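Long-range contacts in aldehyde dehydrogenase 12 (Zea mays, PDB 6D97), which catalyses the NAD+-dependent oxidation of L-glutamate gamma-semialdehyde to glutamate, the last step of proline catabolism in plants: residues S88-C92 with N217-L221; M109-I113 with C241-D247; S152-L156 with L206-M210; R186-G190 with Y214-K218. The contacts are given in a common frame with arbitrary orientation. Residue numbers count along the deposited sequence, not the author numbering.

Contact 1 (S88-C92 with N217-L221)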
loop_
_atom_site.group_PDB
_atom_site.type_symbol
_atom_site.label_atom_id
_atom_site.label_comp_id
_atom_site.label_asym_id
_atom_site.label_seq_id
_atom_site.Cartn_x
_atom_site.Cartn_y
_atom_site.Cartn_z
ATOM N N SER A 88 22.686 -12.313 27.176
ATOM C CA SER A 88 21.952 -11.087 26.888
ATOM C C SER A 88 20.953 -11.295 25.756
ATOM O O SER A 88 19.827 -10.788 25.815
ATOM C CB SER A 88 22.930 -9.966 26.542
ATOM O OG SER A 88 22.264 -8.723 26.404
ATOM N N LEU A 89 21.347 -12.038 24.720
ATOM C CA LEU A 89 20.435 -12.297 23.612
ATOM C C LEU A 89 19.290 -13.201 24.044
ATOM O O LEU A 89 18.144 -13.007 23.622
ATOM C CB LEU A 89 21.193 -12.911 22.435
ATOM C CG LEU A 89 21.972 -11.969 21.518
ATOM C CD1 LEU A 89 22.947 -12.764 20.663
ATOM C CD2 LEU A 89 21.006 -11.194 20.646
ATOM N N SER A 90 19.576 -14.185 24.903
ATOM C CA SER A 90 18.545 -15.119 25.340
ATOM C C SER A 90 17.448 -14.437 26.149
ATOM O O SER A 90 16.369 -15.017 26.317
ATOM C CB SER A 90 19.171 -16.248 26.163
ATOM O OG SER A 90 19.370 -15.844 27.505
ATOM N N LYS A 91 17.693 -13.222 26.647
ATOM C CA LYS A 91 16.658 -12.493 27.373
ATOM C C LYS A 91 15.553 -11.992 26.453
ATOM O O LYS A 91 14.459 -11.676 26.933
ATOM C CB LYS A 91 17.275 -11.321 28.140
ATOM C CG LYS A 91 18.068 -11.759 29.358
ATOM C CD LYS A 91 18.721 -10.597 30.084
ATOM C CE LYS A 91 19.655 -11.121 31.162
ATOM N NZ LYS A 91 19.969 -10.090 32.185
ATOM N N CYS A 92 15.802 -11.930 25.147
ATOM C CA CYS A 92 14.790 -11.481 24.205
ATOM C C CYS A 92 14.008 -12.676 23.676
ATOM O O CYS A 92 14.592 -13.530 22.993
ATOM C CB CYS A 92 15.424 -10.727 23.049
ATOM S SG CYS A 92 14.220 -10.088 21.855
ATOM N N ASN A 217 13.299 -6.159 17.596
ATOM C CA ASN A 217 14.353 -7.132 17.835
ATOM C C ASN A 217 15.317 -6.630 18.906
ATOM O O ASN A 217 15.343 -5.445 19.251
ATOM C CB ASN A 217 15.119 -7.426 16.545
ATOM C CG ASN A 217 14.207 -7.830 15.400
ATOM O OD1 ASN A 217 13.751 -8.970 15.331
ATOM N ND2 ASN A 217 13.941 -6.895 14.495
ATOM N N LYS A 218 16.108 -7.558 19.442
ATOM C CA LYS A 218 17.246 -7.203 20.285
ATOM C C LYS A 218 18.520 -7.600 19.558
ATOM O O LYS A 218 18.830 -8.799 19.465
ATOM C CB LYS A 218 17.176 -7.878 21.655
ATOM C CG LYS A 218 18.430 -7.665 22.484
ATOM C CD LYS A 218 18.239 -8.033 23.935
ATOM C CE LYS A 218 19.513 -7.743 24.713
ATOM N NZ LYS A 218 19.347 -7.980 26.173
ATOM N N PRO A 219 19.267 -6.651 19.009
ATOM C CA PRO A 219 20.449 -6.996 18.221
ATOM C C PRO A 219 21.735 -6.985 19.027
ATOM O O PRO A 219 21.882 -6.280 20.028
ATOM C CB PRO A 219 20.473 -5.886 17.163
ATOM C CG PRO A 219 19.955 -4.697 17.907
ATOM C CD PRO A 219 18.959 -5.214 18.931
ATOM N N VAL A 220 22.675 -7.801 18.565
ATOM C CA VAL A 220 24.079 -7.672 18.923
ATOM C C VAL A 220 24.799 -7.158 17.685
ATOM O O VAL A 220 24.646 -7.717 16.589
ATOM C CB VAL A 220 24.673 -9.000 19.431
ATOM C CG1 VAL A 220 24.547 -10.108 18.386
ATOM C CG2 VAL A 220 26.119 -8.800 19.849
ATOM N N LEU A 221 25.525 -6.058 17.840
ATOM C CA LEU A 221 26.139 -5.361 16.721
ATOM C C LEU A 221 27.645 -5.576 16.740
ATOM O O LEU A 221 28.300 -5.339 17.761
ATOM C CB LEU A 221 25.820 -3.865 16.762
ATOM C CG LEU A 221 26.599 -3.028 15.748
ATOM C CD1 LEU A 221 26.239 -3.397 14.317
ATOM C CD2 LEU A 221 26.368 -1.552 15.988
HETATM O O HOH W 1 21.501 -6.705 27.601
#
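Lys218 NZ carries the polar part of this contact. It donates to the backbone at Ser88 O (2.9 Å) and to the hydroxyl at Ser88 OG (3.0 Å), so one ammonium group holds both the main chain and the side chain of a single helical residue. A water closes the triangle: it donates to Ser88 OG at 2.5 Å and accepts from Lys218 NZ at 2.9 Å. Ser88 OG is also hydrogen-bonded to Asp249 on the adjoining strand 249-251. The reach depends on a fully extended lysine, with all four chi angles in t, running from the strand to the last turns of helix 83-90. Its aliphatic part is packed on the way: Cys92 CB lies 3.6 Å from Lys218 CB, where the two backbones come closest (CA atoms 6.3 Å apart). Farther along the strand, Leu89 CD2 rests 3.4 Å from Lys218 O, and Leu89 CD1 meets Val220 CG1 at 3.8 Å. Lys218 and Val220, two residues apart, direct their CA-to-CB bonds toward the helix, while that of Pro219 points away, to helix 203-214. Strand 218-223 belongs to the five-stranded parallel sheet of the Rossmann-type NAD-binding domain, and the end of helix 83-90 packs on it here; the same strand carries Lys222, which binds NAD+.

Contact 2 (M109-I113 with C241-D247)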
loop_
_atom_site.group_PDB
_atom_site.type_symbol
_atom_site.label_atom_id
_atom_site.label_comp_id
_atom_site.label_asym_id
_atom_site.label_seq_id
_atom_site.Cartn_x
_atom_site.Cartn_y
_atom_site.Cartn_z
ATOM N N MET A 109 8.719 5.329 21.784
ATOM C CA MET A 109 10.009 5.652 22.386
ATOM C C MET A 109 11.092 5.774 21.329
ATOM O O MET A 109 11.940 6.669 21.393
ATOM C CB MET A 109 10.390 4.580 23.408
ATOM C CG MET A 109 11.734 4.792 24.090
ATOM S SD MET A 109 12.126 3.415 25.188
ATOM C CE MET A 109 12.453 2.102 24.011
ATOM N N TYR A 110 11.084 4.880 20.347
ATOM C CA TYR A 110 12.129 4.941 19.341
ATOM C C TYR A 110 11.882 6.062 18.346
ATOM O O TYR A 110 12.826 6.537 17.704
ATOM C CB TYR A 110 12.262 3.594 18.647
ATOM C CG TYR A 110 13.233 2.714 19.374
ATOM C CD1 TYR A 110 14.598 2.889 19.212
ATOM C CD2 TYR A 110 12.796 1.737 20.250
ATOM C CE1 TYR A 110 15.501 2.103 19.882
ATOM C CE2 TYR A 110 13.689 0.943 20.922
ATOM C CZ TYR A 110 15.040 1.129 20.736
ATOM O OH TYR A 110 15.930 0.334 21.414
ATOM N N GLY A 111 10.630 6.495 18.200
ATOM C CA GLY A 111 10.387 7.756 17.527
ATOM C C GLY A 111 11.068 8.908 18.242
ATOM O O GLY A 111 11.713 9.753 17.615
ATOM N N ASP A 112 10.956 8.936 19.574
ATOM C CA ASP A 112 11.577 10.000 20.357
ATOM C C ASP A 112 13.096 9.886 20.354
ATOM O O ASP A 112 13.796 10.897 20.224
ATOM C CB ASP A 112 11.047 9.984 21.790
ATOM C CG ASP A 112 9.626 10.504 21.893
ATOM O OD1 ASP A 112 9.180 11.211 20.963
ATOM O OD2 ASP A 112 8.954 10.202 22.903
ATOM N N ILE A 113 13.623 8.669 20.514
ATOM C CA ILE A 113 15.071 8.466 20.475
ATOM C C ILE A 113 15.635 8.945 19.146
ATOM O O ILE A 113 16.645 9.656 19.096
ATOM C CB ILE A 113 15.412 6.987 20.724
ATOM C CG1 ILE A 113 15.083 6.601 22.163
ATOM C CG2 ILE A 113 16.876 6.720 20.409
ATOM C CD1 ILE A 113 15.064 5.107 22.382
ATOM N N CYS A 241 20.480 9.802 24.129
ATOM C CA CYS A 241 19.201 10.141 23.521
ATOM C C CYS A 241 18.076 9.217 23.965
ATOM O O CYS A 241 16.939 9.391 23.515
ATOM C CB CYS A 241 19.320 10.122 21.994
ATOM S SG CYS A 241 20.382 11.419 21.322
ATOM N N GLY A 242 18.358 8.245 24.830
ATOM C CA GLY A 242 17.321 7.433 25.433
ATOM C C GLY A 242 17.311 5.979 25.024
ATOM O O GLY A 242 16.406 5.250 25.451
ATOM N N LEU A 243 18.259 5.533 24.205
ATOM C CA LEU A 243 18.370 4.117 23.876
ATOM C C LEU A 243 18.573 3.310 25.152
ATOM O O LEU A 243 19.565 3.534 25.863
ATOM C CB LEU A 243 19.528 3.863 22.913
ATOM C CG LEU A 243 19.943 2.394 22.768
ATOM C CD1 LEU A 243 18.883 1.585 22.046
ATOM C CD2 LEU A 243 21.288 2.293 22.056
ATOM N N PRO A 244 17.672 2.386 25.488
ATOM C CA PRO A 244 17.804 1.657 26.754
ATOM C C PRO A 244 19.058 0.798 26.782
ATOM O O PRO A 244 19.437 0.181 25.783
ATOM C CB PRO A 244 16.533 0.802 26.805
ATOM C CG PRO A 244 15.567 1.521 25.930
ATOM C CD PRO A 244 16.390 2.104 24.823
ATOM N N ALA A 245 19.705 0.773 27.949
ATOM C CA ALA A 245 20.930 0.003 28.115
ATOM C C ALA A 245 20.736 -1.453 27.709
ATOM O O ALA A 245 21.619 -2.058 27.092
ATOM C CB ALA A 245 21.410 0.093 29.565
ATOM N N GLU A 246 19.574 -2.027 28.024
ATOM C CA GLU A 246 19.366 -3.455 27.832
ATOM C C GLU A 246 18.903 -3.819 26.429
ATOM O O GLU A 246 18.746 -5.010 26.144
ATOM C CB GLU A 246 18.344 -3.977 28.849
ATOM N N ASP A 247 18.686 -2.839 25.548
ATOM C CA ASP A 247 18.074 -3.120 24.255
ATOM C C ASP A 247 19.060 -3.632 23.208
ATOM O O ASP A 247 18.627 -4.243 22.225
ATOM C CB ASP A 247 17.362 -1.874 23.720
ATOM C CG ASP A 247 15.964 -1.717 24.287
ATOM O OD1 ASP A 247 15.676 -2.344 25.327
ATOM O OD2 ASP A 247 15.150 -0.978 23.691
#
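Tyr110 extends edge-on to Leu243, with Tyr110 CE1 4.0 Å from Leu243 CD1 and the same methyl 3.3 Å from Tyr110 OH. The hydroxyl passes on to Asp247, donating from Tyr110 OH to Asp247 OD2 at 2.7 Å. That carboxylate oxygen also forms a salt bridge with Arg106, one turn earlier on helix 105-121, so the helix holds Asp247 through both a phenol and a guanidinium. Around this polar end the packing is apolar. Met109 CE lies 3.7 Å from Pro244 CG, and Ile113 CD1 approaches Pro244 CD at 4.1 Å.

Ile113 also rides over the peptide of the turn, its CD1 3.4 Å from Gly242 O and its CG1 3.6 Å from Cys241 O. Gly242, at phi 113°, ends helix 229-240 in a Schellman motif; a CB there would sit 3.4 Å from Ile113 CG1 and jam against the preceding carbonyl, so both the turn and the neighbour call for glycine. The contact thus joins helix 105-121 to the loop leading into strand 249-251, at the edge of the parallel sheet. Its chemistry implies a buried charge, Asp247, that is compensated from the helix while aliphatic groups of both segments pack beside it.

Contact 3 (S152-L156 with L206-M210); sequences SQKFL and LLQLM
Two nearly parallel helices of the Rossmann-type NAD-binding domain pack here: 152-156, part of helix 142-157, and 206-210, part of helix 203-214. Both are regular alpha-helix; the short segments have axes 10.7 Å apart at closest approach and N-to-C directions 20° apart. The register is set by Ser152 opposite Leu207, with CA atoms 7.0 Å apart. Ser152 places CB 3.5 Å from Leu206 CD2 and CA 4.2 Å from Leu207 CD1, while its hydroxyl is bound within its own helix, to Glu148 O. Gln153 directs its CA-to-CB bond away from the interface. Phe155, chi1 t and chi2 near 91°, points into the partner helix. Its ring edge meets Met210, with Phe155 CE2 3.8 Å from Met210 CB. Leu156 (m, t) reaches Leu206 CD2 from CD1 at 4.4 Å, and Met210 CG from CD2 at 4.1 Å. On the second helix, Leu206 adopts t, p and Met210 all m, and Leu206 also touches helix 229-240. No hydrogen bond crosses the interface, which is held by apolar contact and a CH-pi interaction on the face of Phe155: Leu207, with chi1 off-rotamer at -92° and chi2 p, sets CG 3.5 Å from the ring centroid, 14° off the ring normal.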
loop_
_atom_site.group_PDB
_atom_site.type_symbol
_atom_site.label_atom_id
_atom_site.label_comp_id
_atom_site.label_asym_id
_atom_site.label_seq_id
_atom_site.Cartn_x
_atom_site.Cartn_y
_atom_site.Cartn_z
ATOM N N SER A 152 23.105 9.396 7.650
ATOM C CA SER A 152 22.678 8.907 8.957
ATOM C C SER A 152 21.710 9.878 9.617
ATOM O O SER A 152 20.684 9.468 10.172
ATOM C CB SER A 152 23.898 8.675 9.850
ATOM O OG SER A 152 24.869 7.889 9.186
ATOM N N GLN A 153 22.012 11.177 9.550
ATOM C CA GLN A 153 21.168 12.178 10.195
ATOM C C GLN A 153 19.788 12.223 9.550
ATOM O O GLN A 153 18.765 12.272 10.243
ATOM C CB GLN A 153 21.854 13.545 10.135
ATOM C CG GLN A 153 21.289 14.594 11.077
ATOM C CD GLN A 153 20.066 15.284 10.522
ATOM O OE1 GLN A 153 19.847 15.309 9.309
ATOM N NE2 GLN A 153 19.257 15.850 11.410
ATOM N N LYS A 154 19.746 12.192 8.213
ATOM C CA LYS A 154 18.473 12.226 7.498
ATOM C C LYS A 154 17.645 10.977 7.773
ATOM O O LYS A 154 16.423 11.063 7.941
ATOM C CB LYS A 154 18.722 12.387 5.997
ATOM C CG LYS A 154 18.867 13.834 5.544
ATOM C CD LYS A 154 17.515 14.534 5.540
ATOM C CE LYS A 154 17.652 16.028 5.304
ATOM N NZ LYS A 154 18.268 16.724 6.465
ATOM N N PHE A 155 18.293 9.808 7.818
ATOM C CA PHE A 155 17.591 8.565 8.122
ATOM C C PHE A 155 16.876 8.657 9.465
ATOM O O PHE A 155 15.701 8.288 9.582
ATOM C CB PHE A 155 18.585 7.398 8.101
ATOM C CG PHE A 155 18.071 6.136 8.739
ATOM C CD1 PHE A 155 17.401 5.183 7.987
ATOM C CD2 PHE A 155 18.285 5.890 10.088
ATOM C CE1 PHE A 155 16.941 4.017 8.574
ATOM C CE2 PHE A 155 17.826 4.734 10.681
ATOM C CZ PHE A 155 17.156 3.792 9.925
ATOM N N LEU A 156 17.570 9.156 10.489
ATOM C CA LEU A 156 16.948 9.322 11.799
ATOM C C LEU A 156 15.789 10.307 11.738
ATOM O O LEU A 156 14.787 10.142 12.444
ATOM C CB LEU A 156 17.994 9.778 12.818
ATOM C CG LEU A 156 19.095 8.772 13.161
ATOM C CD1 LEU A 156 20.162 9.412 14.041
ATOM C CD2 LEU A 156 18.503 7.535 13.825
ATOM N N LEU A 206 24.632 1.858 11.783
ATOM C CA LEU A 206 23.584 2.631 12.450
ATOM C C LEU A 206 22.215 2.354 11.843
ATOM O O LEU A 206 21.232 2.167 12.570
ATOM C CB LEU A 206 23.893 4.127 12.386
ATOM C CG LEU A 206 22.764 5.054 12.854
ATOM C CD1 LEU A 206 22.508 4.879 14.342
ATOM C CD2 LEU A 206 23.057 6.511 12.526
ATOM N N LEU A 207 22.133 2.318 10.510
ATOM C CA LEU A 207 20.838 2.169 9.851
ATOM C C LEU A 207 20.260 0.774 10.061
ATOM O O LEU A 207 19.043 0.620 10.217
ATOM C CB LEU A 207 20.968 2.482 8.361
ATOM C CG LEU A 207 20.709 3.928 7.925
ATOM C CD1 LEU A 207 21.590 4.912 8.675
ATOM C CD2 LEU A 207 20.893 4.082 6.421
ATOM N N GLN A 208 21.111 -0.256 10.069
ATOM C CA GLN A 208 20.618 -1.600 10.351
ATOM C C GLN A 208 20.328 -1.779 11.836
ATOM O O GLN A 208 19.382 -2.485 12.208
ATOM C CB GLN A 208 21.619 -2.653 9.862
ATOM C CG GLN A 208 21.933 -2.590 8.371
ATOM C CD GLN A 208 20.814 -3.132 7.494
ATOM O OE1 GLN A 208 19.716 -3.426 7.971
ATOM N NE2 GLN A 208 21.093 -3.273 6.201
ATOM N N LEU A 209 21.132 -1.149 12.699
ATOM C CA LEU A 209 20.885 -1.219 14.138
ATOM C C LEU A 209 19.522 -0.639 14.488
ATOM O O LEU A 209 18.732 -1.271 15.201
ATOM C CB LEU A 209 21.984 -0.482 14.904
ATOM C CG LEU A 209 21.728 -0.274 16.396
ATOM C CD1 LEU A 209 21.773 -1.613 17.115
ATOM C CD2 LEU A 209 22.740 0.693 16.985
ATOM N N MET A 210 19.224 0.566 13.987
ATOM C CA MET A 210 17.938 1.187 14.288
ATOM C C MET A 210 16.792 0.407 13.662
ATOM O O MET A 210 15.740 0.240 14.289
ATOM C CB MET A 210 17.917 2.643 13.820
ATOM C CG MET A 210 19.010 3.500 14.447
ATOM S SD MET A 210 19.026 3.431 16.254
ATOM C CE MET A 210 17.391 4.054 16.645
#

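Contact 4 (R186-G190 with Y214-K218); sequences RWPYG and YMGNK
Segment 186-190 leaves strand 180-187 through a turn, and 214-218 leaves helix 203-214 to enter strand 218-223; CA 186 to 190 and CA 215 to 218 run only 3° apart. CA atoms pair as Pro188 with Gly216 (5.2 Å) and Gly190 with Asn217 (4.4 Å). Gly216 (phi 106°, psi 15°) closes a Schellman motif; at Gly190 (101°/-119°) a CB would jam against the preceding carbonyl O, so the position calls for glycine. Lys218 N donates to Gly190 O at 2.8 Å, starting the parallel pairing of 218-223 with 191-196. Asn217, chi1 m, turns OD1 back to accept from Tyr189 N at 2.7 Å and Gly190 N at 3.1 Å. Pro188 CB packs 3.2 Å from Met215 O, and Met215 (all m) brings CE 3.9 Å from Arg186 CB. One water donates to Arg186 O (3.1 Å) and Met215 O (2.8 Å). Asn217 ND2 binds Ala212 O and Trp524 O. The chemistry implies that a single buried amide satisfies backbone donors of the turn and acceptors of two helix ends, where the Rossmann-type sheet begins.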
loop_
_atom_site.group_PDB
_atom_site.type_symbol
_atom_site.label_atom_id
_atom_site.label_comp_id
_atom_site.label_asym_id
_atom_site.label_seq_id
_atom_site.Cartn_x
_atom_site.Cartn_y
_atom_site.Cartn_z
ATOM N N ARG A 186 3.587 -7.330 10.921
ATOM C CA ARG A 186 5.039 -7.437 10.824
ATOM C C ARG A 186 5.545 -7.802 12.214
ATOM O O ARG A 186 5.559 -6.966 13.120
ATOM C CB ARG A 186 5.667 -6.141 10.324
ATOM C CG ARG A 186 5.118 -5.623 9.005
ATOM C CD ARG A 186 5.161 -6.679 7.918
ATOM N NE ARG A 186 6.493 -7.262 7.775
ATOM C CZ ARG A 186 6.798 -8.214 6.900
ATOM N NH1 ARG A 186 5.867 -8.687 6.086
ATOM N NH2 ARG A 186 8.033 -8.694 6.844
ATOM N N TRP A 187 5.948 -9.057 12.381
ATOM C CA TRP A 187 6.413 -9.569 13.664
ATOM C C TRP A 187 7.931 -9.504 13.737
ATOM O O TRP A 187 8.609 -9.741 12.734
ATOM C CB TRP A 187 5.970 -11.014 13.858
ATOM C CG TRP A 187 5.397 -11.281 15.199
ATOM C CD1 TRP A 187 5.907 -12.098 16.170
ATOM C CD2 TRP A 187 4.192 -10.728 15.731
ATOM N NE1 TRP A 187 5.088 -12.087 17.273
ATOM C CE2 TRP A 187 4.029 -11.252 17.030
ATOM C CE3 TRP A 187 3.234 -9.837 15.234
ATOM C CZ2 TRP A 187 2.945 -10.914 17.840
ATOM C CZ3 TRP A 187 2.159 -9.503 16.037
ATOM C CH2 TRP A 187 2.024 -10.041 17.328
ATOM N N PRO A 188 8.497 -9.215 14.904
ATOM C CA PRO A 188 9.956 -9.226 15.035
ATOM C C PRO A 188 10.483 -10.651 15.017
ATOM O O PRO A 188 9.736 -11.629 15.051
ATOM C CB PRO A 188 10.196 -8.560 16.393
ATOM C CG PRO A 188 8.975 -8.885 17.169
ATOM C CD PRO A 188 7.837 -8.880 16.177
ATOM N N TYR A 189 11.806 -10.757 14.960
ATOM C CA TYR A 189 12.457 -12.047 15.104
ATOM C C TYR A 189 12.949 -12.301 16.520
ATOM O O TYR A 189 13.088 -13.465 16.916
ATOM C CB TYR A 189 13.634 -12.163 14.138
ATOM C CG TYR A 189 13.259 -12.231 12.678
ATOM C CD1 TYR A 189 12.838 -13.419 12.097
ATOM C CD2 TYR A 189 13.365 -11.117 11.868
ATOM C CE1 TYR A 189 12.515 -13.486 10.751
ATOM C CE2 TYR A 189 13.044 -11.173 10.534
ATOM C CZ TYR A 189 12.624 -12.356 9.978
ATOM O OH TYR A 189 12.314 -12.387 8.641
ATOM N N GLY A 190 13.212 -11.249 17.288
ATOM C CA GLY A 190 13.716 -11.390 18.629
ATOM C C GLY A 190 15.210 -11.153 18.697
ATOM O O GLY A 190 15.705 -10.071 18.358
ATOM N N TYR A 214 13.707 -0.915 15.697
ATOM C CA TYR A 214 12.378 -0.397 15.379
ATOM C C TYR A 214 11.336 -1.508 15.349
ATOM O O TYR A 214 10.236 -1.354 15.893
ATOM C CB TYR A 214 12.390 0.324 14.030
ATOM C CG TYR A 214 13.164 1.621 13.973
ATOM C CD1 TYR A 214 13.411 2.362 15.122
ATOM C CD2 TYR A 214 13.639 2.109 12.760
ATOM C CE1 TYR A 214 14.115 3.552 15.066
ATOM C CE2 TYR A 214 14.347 3.291 12.690
ATOM C CZ TYR A 214 14.581 4.013 13.844
ATOM O OH TYR A 214 15.285 5.195 13.770
ATOM N N MET A 215 11.661 -2.632 14.710
ATOM C CA MET A 215 10.678 -3.690 14.514
ATOM C C MET A 215 10.493 -4.567 15.743
ATOM O O MET A 215 9.618 -5.440 15.731
ATOM C CB MET A 215 11.066 -4.558 13.317
ATOM C CG MET A 215 11.229 -3.773 12.025
ATOM S SD MET A 215 9.851 -2.652 11.707
ATOM C CE MET A 215 8.501 -3.809 11.497
ATOM N N GLY A 216 11.283 -4.365 16.787
ATOM C CA GLY A 216 11.133 -5.093 18.022
ATOM C C GLY A 216 12.176 -6.161 18.304
ATOM O O GLY A 216 11.946 -7.000 19.185
ATOM N N ASN A 217 13.299 -6.159 17.596
ATOM C CA ASN A 217 14.353 -7.132 17.835
ATOM C C ASN A 217 15.317 -6.630 18.906
ATOM O O ASN A 217 15.343 -5.445 19.251
ATOM C CB ASN A 217 15.119 -7.426 16.545
ATOM C CG ASN A 217 14.207 -7.830 15.400
ATOM O OD1 ASN A 217 13.751 -8.970 15.331
ATOM N ND2 ASN A 217 13.941 -6.895 14.495
ATOM N N LYS A 218 16.108 -7.558 19.442
ATOM C CA LYS A 218 17.246 -7.203 20.285
ATOM C C LYS A 218 18.520 -7.600 19.558
ATOM O O LYS A 218 18.830 -8.799 19.465
ATOM C CB LYS A 218 17.176 -7.878 21.655
ATOM C CG LYS A 218 18.430 -7.665 22.484
ATOM C CD LYS A 218 18.239 -8.033 23.935
ATOM C CE LYS A 218 19.513 -7.743 24.713
ATOM N NZ LYS A 218 19.347 -7.980 26.173
HETATM O O HOH W 2 7.059 -4.843 14.746
#

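Contacts 1 and 4 share Asn217 and Lys218, their centres 10 Å apart: contact 4 fixes the backbone where strand 218-223 begins, and contact 1 lays helix 83-90 on that strand. Contact 2 joins them through the loop before strand 249-251, where Lys218 NZ lies 3.0 Å from Glu246 O, and through Tyr110 CB, 3.9 Å from Tyr214 CD1. Contact 3, 13 Å from contact 2 between centres, meets contact 4 where Phe155 CZ is 4.0 Å from Tyr214 CE2. Towards the cofactor, the side chain of Val220 in contact 1 is about 10 Å from bound NAD, and that of Leu206 in contact 3 about 9 Å from that of Thr196; contacts 2 and 4 lie away from the site.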